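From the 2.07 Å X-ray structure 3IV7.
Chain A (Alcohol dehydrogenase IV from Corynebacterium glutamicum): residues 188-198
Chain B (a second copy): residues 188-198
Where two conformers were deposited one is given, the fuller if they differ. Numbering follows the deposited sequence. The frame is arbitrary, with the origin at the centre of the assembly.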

# COMPACT_ATOMS: atom_id res chain seq x y z
N ASP A 188 -8.57 -2.46 8.33
CA ASP A 188 -9.38 -2.00 7.15
C ASP A 188 -9.02 -2.91 5.96
O ASP A 188 -8.17 -3.77 6.10
N PRO A 189 -9.69 -2.74 4.80
CA PRO A 189 -9.46 -3.69 3.71
C PRO A 189 -8.09 -3.65 3.11
O PRO A 189 -7.64 -4.67 2.54
N ILE A 190 -7.41 -2.50 3.21
CA ILE A 190 -6.08 -2.33 2.63
C ILE A 190 -5.03 -2.96 3.54
O ILE A 190 -4.23 -3.77 3.07
N ASN A 191 -5.00 -2.59 4.83
CA ASN A 191 -4.05 -3.24 5.71
C ASN A 191 -4.33 -4.77 5.81
O ASN A 191 -3.41 -5.55 6.03
N ALA A 192 -5.59 -5.17 5.61
CA ALA A 192 -5.94 -6.58 5.58
C ALA A 192 -5.26 -7.28 4.40
O ALA A 192 -4.66 -8.35 4.58
N VAL A 193 -5.37 -6.72 3.19
CA VAL A 193 -4.79 -7.40 2.03
C VAL A 193 -3.27 -7.44 2.15
O VAL A 193 -2.64 -8.47 1.87
N LEU A 194 -2.68 -6.38 2.70
CA LEU A 194 -1.22 -6.37 2.92
C LEU A 194 -0.82 -7.42 3.96
O LEU A 194 0.15 -8.11 3.78
N ALA A 195 -1.58 -7.54 5.06
CA ALA A 195 -1.28 -8.52 6.09
C ALA A 195 -1.30 -9.94 5.52
O ALA A 195 -0.44 -10.72 5.83
N ALA A 196 -2.25 -10.22 4.62
CA ALA A 196 -2.40 -11.55 4.01
C ALA A 196 -1.24 -11.84 3.05
O ALA A 196 -0.79 -12.96 2.94
N GLU A 197 -0.78 -10.80 2.34
CA GLU A 197 0.38 -10.92 1.47
C GLU A 197 1.61 -11.18 2.32
O GLU A 197 2.48 -11.94 1.92
N GLY A 198 1.67 -10.57 3.50
CA GLY A 198 2.78 -10.84 4.43
C GLY A 198 2.76 -12.28 4.94
O GLY A 198 3.81 -12.91 5.07
N ASP B 188 5.90 -4.32 -9.82
CA ASP B 188 6.60 -4.88 -8.68
C ASP B 188 5.62 -5.67 -7.82
O ASP B 188 4.42 -5.68 -8.11
N PRO B 189 6.12 -6.40 -6.82
CA PRO B 189 5.21 -7.28 -6.11
C PRO B 189 4.13 -6.54 -5.33
O PRO B 189 3.06 -7.08 -5.08
N ILE B 190 4.44 -5.32 -4.90
CA ILE B 190 3.52 -4.55 -4.11
C ILE B 190 2.39 -3.98 -5.02
O ILE B 190 1.22 -4.19 -4.75
N ASN B 191 2.77 -3.27 -6.07
CA ASN B 191 1.75 -2.76 -6.99
C ASN B 191 0.98 -3.92 -7.64
O ASN B 191 -0.20 -3.80 -7.88
N ALA B 192 1.61 -5.08 -7.76
CA ALA B 192 0.91 -6.29 -8.24
C ALA B 192 -0.22 -6.79 -7.28
O ALA B 192 -1.31 -7.12 -7.74
N VAL B 193 0.03 -6.83 -5.97
CA VAL B 193 -1.02 -7.27 -5.02
C VAL B 193 -2.18 -6.28 -5.02
O VAL B 193 -3.34 -6.67 -4.97
N LEU B 194 -1.85 -5.00 -5.11
CA LEU B 194 -2.85 -3.97 -5.09
C LEU B 194 -3.68 -3.98 -6.37
O LEU B 194 -4.89 -3.79 -6.31
N ALA B 195 -3.04 -4.23 -7.51
CA ALA B 195 -3.77 -4.38 -8.77
C ALA B 195 -4.76 -5.57 -8.72
O ALA B 195 -5.92 -5.43 -9.13
N ALA B 196 -4.32 -6.69 -8.14
CA ALA B 196 -5.15 -7.87 -8.00
C ALA B 196 -6.36 -7.60 -7.12
O ALA B 196 -7.44 -8.05 -7.43
N GLU B 197 -6.14 -6.91 -6.01
CA GLU B 197 -7.22 -6.54 -5.12
C GLU B 197 -8.19 -5.64 -5.82
O GLU B 197 -9.39 -5.77 -5.64
N GLY B 198 -7.68 -4.72 -6.65
CA GLY B 198 -8.55 -3.90 -7.48
C GLY B 198 -9.41 -4.73 -8.41
O GLY B 198 -10.63 -4.51 -8.54

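The two stretches are equivalent helices, residues 189-198 of each copy, whose axes approach to 10.7 Å with an angle of 124° between their N-to-C directions. The register is reciprocal: the CA atoms of Val A193 and Glu B197 lie 7.6 Å apart, and so do those of Glu A197 and Val B193. The contact is modest, burying 334 Å² summed over both sides, and no direct hydrogen bond crosses it.

The apolar packing centres on valine and leucine. Val A193 and Val B193 both direct CA-to-CB toward the partner helix, both adopt the p rotamer (chi1 75° and 48°), and have the largest covered areas in their stretches, 63 and 66 Å². Their CG2 atoms meet at 3.9 Å, a van der Waals contact; Val B193 was deposited in two conformers, so this distance describes the one given. Leu A194 and Leu B194 start sideways, but their mt rotamers (chi1 near -64°, chi2 near 180°) bring the side-chain ends closer to the other stretch. CD2 of Leu A194 lies 4.3 Å from CD2 of Leu B194, and the latter atom is also 4.5 Å from Val A193 CG1.

Glu A197 and Glu B197 point toward the partner as well, with chi1 t (173° and 174°) and chi2 p (73° in both). Each pairs with the opposing valine: Glu B197 OE1 approaches Val A193 CG2 to 3.8 Å, while CB of Glu A197 is 4.4 Å from Val B193 CG2. Neither carboxylate hydrogen-bonds directly to the other stretch; the OE1 and OE2 atoms of both have partners just outside the two stretches. Glu B197 OE2 remains 4.3 Å from Pro A189 O, as does Glu A197 OE2 from Pro B189 O, too far for a hydrogen bond, and both atoms of each pair act as acceptors, each taking a hydrogen bond from a water.

Water resolves both acceptor pairs. Water 1 donates to Pro A189 O (2.6 Å) and to Glu B197 OE2 (2.8 Å); water 2 donates to Glu A197 OE2 and Pro B189 O, each at 2.8 Å. Two donated protons let each water join two acceptors, so the bridges supply polar links between the two stretches, which share no direct hydrogen bond.

Away from the contact, Asp A188 and Asp B188 cap their own helices. OD1 of Asp A188 accepts from Asn A191 N at 2.8 Å (160°) and, weakly, from Ile A190 N at 2.8 Å (126°); in return Asp A188 N donates to Asn A191 OD1 at 2.8 Å (171°). Chain B repeats this arrangement. All four Asp and Asn side chains stay more than 8 Å from the other stretch.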

# COMPACT_ATOMS: atom_id res chain seq x y z
CB ASP A 188 -9.15 -0.50 6.88
CG ASP A 188 -7.73 -0.18 6.36
OD1 ASP A 188 -7.21 -0.96 5.52
OD2 ASP A 188 -7.18 0.90 6.77
CB PRO A 189 -10.53 -3.30 2.65
CG PRO A 189 -11.60 -2.65 3.42
CD PRO A 189 -10.94 -1.95 4.59
CB ILE A 190 -5.76 -0.85 2.39
CG1 ILE A 190 -6.76 -0.29 1.38
CG2 ILE A 190 -4.27 -0.70 1.87
CD1 ILE A 190 -6.89 1.20 1.39
CB ASN A 191 -3.90 -2.55 7.08
CG ASN A 191 -5.21 -2.41 7.85
OD1 ASN A 191 -5.94 -3.38 8.04
ND2 ASN A 191 -5.45 -1.21 8.42
CB ALA A 192 -7.43 -6.75 5.49
CB VAL A 193 -5.24 -6.80 0.71
CG1 VAL A 193 -4.56 -5.50 0.45
CG2 VAL A 193 -4.98 -7.82 -0.43
CB LEU A 194 -0.72 -4.97 3.32
CG LEU A 194 -0.94 -3.88 2.23
CD1 LEU A 194 -0.48 -2.52 2.72
CD2 LEU A 194 -0.21 -4.27 0.92
CB ALA A 195 -2.25 -8.40 7.24
CB ALA A 196 -3.71 -11.65 3.28
CB GLU A 197 0.56 -9.66 0.63
CG GLU A 197 1.85 -9.60 -0.20
CD GLU A 197 1.86 -10.52 -1.41
OE1 GLU A 197 0.94 -11.36 -1.57
OE2 GLU A 197 2.81 -10.35 -2.25
CB ASP B 188 7.39 -3.80 -7.91
CG ASP B 188 6.50 -2.84 -7.10
OD1 ASP B 188 5.52 -3.30 -6.46
OD2 ASP B 188 6.84 -1.62 -7.07
CB PRO B 189 6.14 -8.07 -5.15
CG PRO B 189 7.45 -7.91 -5.67
CD PRO B 189 7.50 -6.57 -6.36
CB ILE B 190 4.20 -3.43 -3.36
CG1 ILE B 190 5.27 -4.02 -2.39
CG2 ILE B 190 3.11 -2.60 -2.59
CD1 ILE B 190 6.08 -2.98 -1.62
CB ASN B 191 2.30 -1.68 -8.01
CG ASN B 191 3.39 -2.19 -8.91
OD1 ASN B 191 3.27 -3.25 -9.51
ND2 ASN B 191 4.46 -1.37 -9.08
CB ALA B 192 1.90 -7.41 -8.51
CB VAL B 193 -0.49 -7.47 -3.57
CG1 VAL B 193 0.34 -6.31 -3.12
CG2 VAL B 193 -1.68 -7.70 -2.59
CB LEU B 194 -2.22 -2.61 -4.88
CG LEU B 194 -1.53 -2.38 -3.52
CD1 LEU B 194 -0.98 -0.95 -3.48
CD2 LEU B 194 -2.49 -2.64 -2.33
CB ALA B 195 -2.82 -4.53 -9.92
CB ALA B 196 -4.36 -9.01 -7.44
CB GLU B 197 -6.66 -5.86 -3.86
CG GLU B 197 -7.70 -5.31 -2.91
CD GLU B 197 -8.44 -6.35 -2.14
OE1 GLU B 197 -8.26 -7.58 -2.39
OE2 GLU B 197 -9.22 -5.96 -1.25
O HOH W 1 -9.36 -6.40 1.51
O HOH W 2 3.02 -9.84 -4.95